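PDB 2JEP: xyloglucanase from Paenibacillus pabuli, which hydrolyses the backbone of xyloglucan, a branched polysaccharide of plant cell walls, as a family 5 glycoside hydrolase. Local coordinates for residues 165-170 and 213-217. Sequence-based numbering, arbitrary orientation. Where two conformers were deposited one is given.
Sequences ATKFSN and TGGNN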
loop_
_atom_site.group_PDB
_atom_site.type_symbol
_atom_site.label_atom_id
_atom_site.label_comp_id
_atom_site.label_asym_id
_atom_site.label_seq_id
_atom_site.Cartn_x
_atom_site.Cartn_y
_atom_site.Cartn_z
ATOM N N ALA A 165 7.024 0.937 16.213
ATOM C CA ALA A 165 6.193 -0.061 16.880
ATOM C C ALA A 165 5.924 0.339 18.332
ATOM O O ALA A 165 4.798 0.268 18.809
ATOM C CB ALA A 165 6.826 -1.455 16.804
ATOM N N THR A 166 6.973 0.772 19.026
ATOM C CA THR A 166 6.820 1.193 20.420
ATOM C C THR A 166 5.777 2.325 20.535
ATOM O O THR A 166 4.931 2.307 21.427
ATOM C CB THR A 166 8.157 1.591 21.000
ATOM O OG1 THR A 166 8.997 0.438 21.045
ATOM C CG2 THR A 166 8.017 2.156 22.413
ATOM N N LYS A 167 5.806 3.283 19.617
ATOM C CA LYS A 167 4.877 4.423 19.670
ATOM C C LYS A 167 3.422 3.945 19.608
ATOM O O LYS A 167 2.530 4.520 20.236
ATOM C CB LYS A 167 5.161 5.364 18.478
ATOM C CG LYS A 167 4.416 6.684 18.443
ATOM C CD LYS A 167 4.905 7.617 19.517
ATOM C CE LYS A 167 4.239 8.981 19.427
ATOM N NZ LYS A 167 4.566 9.765 20.642
ATOM N N PHE A 168 3.176 2.876 18.843
ATOM C CA PHE A 168 1.821 2.403 18.590
ATOM C C PHE A 168 1.464 1.089 19.288
ATOM O O PHE A 168 0.480 0.429 18.953
ATOM C CB PHE A 168 1.639 2.259 17.073
ATOM C CG PHE A 168 1.608 3.578 16.340
ATOM C CD1 PHE A 168 0.453 4.343 16.332
ATOM C CD2 PHE A 168 2.733 4.063 15.700
ATOM C CE1 PHE A 168 0.438 5.576 15.719
ATOM C CE2 PHE A 168 2.733 5.284 15.058
ATOM C CZ PHE A 168 1.555 6.049 15.073
ATOM N N SER A 169 2.216 0.738 20.333
ATOM C CA SER A 169 2.059 -0.590 20.900
ATOM C C SER A 169 0.708 -0.887 21.506
ATOM O O SER A 169 0.290 -2.048 21.495
ATOM C CB SER A 169 3.147 -0.886 21.923
ATOM O OG SER A 169 2.974 -0.087 23.069
ATOM N N ASN A 170 -0.007 0.140 21.974
ATOM C CA ASN A 170 -1.280 -0.110 22.632
ATOM C C ASN A 170 -2.488 -0.116 21.689
ATOM O O ASN A 170 -3.611 -0.384 22.115
ATOM C CB ASN A 170 -1.471 0.872 23.790
ATOM C CG ASN A 170 -0.399 0.713 24.879
ATOM O OD1 ASN A 170 0.023 -0.399 25.197
ATOM N ND2 ASN A 170 0.055 1.832 25.426
ATOM N N THR A 213 8.628 -5.784 20.729
ATOM C CA THR A 213 8.202 -4.624 21.443
ATOM C C THR A 213 6.974 -5.008 22.244
ATOM O O THR A 213 6.437 -6.117 22.125
ATOM C CB THR A 213 7.925 -3.419 20.529
ATOM O OG1 THR A 213 6.836 -3.721 19.644
ATOM C CG2 THR A 213 9.183 -3.064 19.726
ATOM N N GLY A 214 6.526 -4.072 23.055
ATOM C CA GLY A 214 5.426 -4.314 23.936
ATOM C C GLY A 214 4.036 -4.292 23.346
ATOM O O GLY A 214 3.801 -4.228 22.132
ATOM N N GLY A 215 3.100 -4.339 24.273
ATOM C CA GLY A 215 1.699 -4.221 24.017
ATOM C C GLY A 215 1.116 -5.250 23.085
ATOM O O GLY A 215 1.409 -6.446 23.149
ATOM N N ASN A 216 0.316 -4.751 22.162
ATOM C CA ASN A 216 -0.358 -5.606 21.214
ATOM C C ASN A 216 0.513 -5.889 19.975
ATOM O O ASN A 216 0.043 -6.538 19.042
ATOM C CB ASN A 216 -1.667 -4.943 20.784
ATOM C CG ASN A 216 -2.561 -5.866 19.984
ATOM O OD1 ASN A 216 -2.777 -7.018 20.361
ATOM N ND2 ASN A 216 -3.064 -5.380 18.846
ATOM N N ASN A 217 1.756 -5.416 19.954
ATOM C CA ASN A 217 2.587 -5.630 18.767
ATOM C C ASN A 217 2.960 -7.085 18.549
ATOM O O ASN A 217 3.267 -7.480 17.435
ATOM C CB ASN A 217 3.842 -4.791 18.847
ATOM C CG ASN A 217 3.545 -3.315 18.715
ATOM O OD1 ASN A 217 2.534 -2.936 18.114
ATOM N ND2 ASN A 217 4.410 -2.481 19.262
#
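The side-chain nitrogen of Asn-217 spends its hydrogens on two acceptors, illustrating how one amide can tie a loop to a helix end. ND2 of Asn-217 donates to the carbonyl O of Ala-165 over 2.8 Å, reaching it from above the carbonyl plane, although that oxygen lies nearly within the amide plane of Asn-217. The second bond, to OG1 of Thr-213, stays inside the loop; in one of two conformers that hydroxyl, also paired with Val-210 O, sits between backbone N and carbonyl carbon (chi1 63°), facing the Asn-217 amide and CB of Ala-165. Arg-220 NE binds OD1 of Asn-217, fixing the amide's flip. Replacing Asn-217 by an alanine is likely to cost the Ala-165 carbonyl its donor from the loop and Arg-220 this acceptor. Beyond the helix end, Asn-216 N donates to Ser-169 O at 2.8 Å, far closer to head-on (C=O...N 155°). Gly-215 passes this carbonyl with positive phi, where a side chain would collide with Ser-169 O. CG2 of Thr-213 lies 3.7 Å from OG1 of Thr-166, which bonds to Gln-162 O. Within the TIM barrel the contact joins helix 150-167 to the loop between helix 193-211 and strand 222-225, Ala-165 and Asn-217 both touching Phe-177 of strand 175-178.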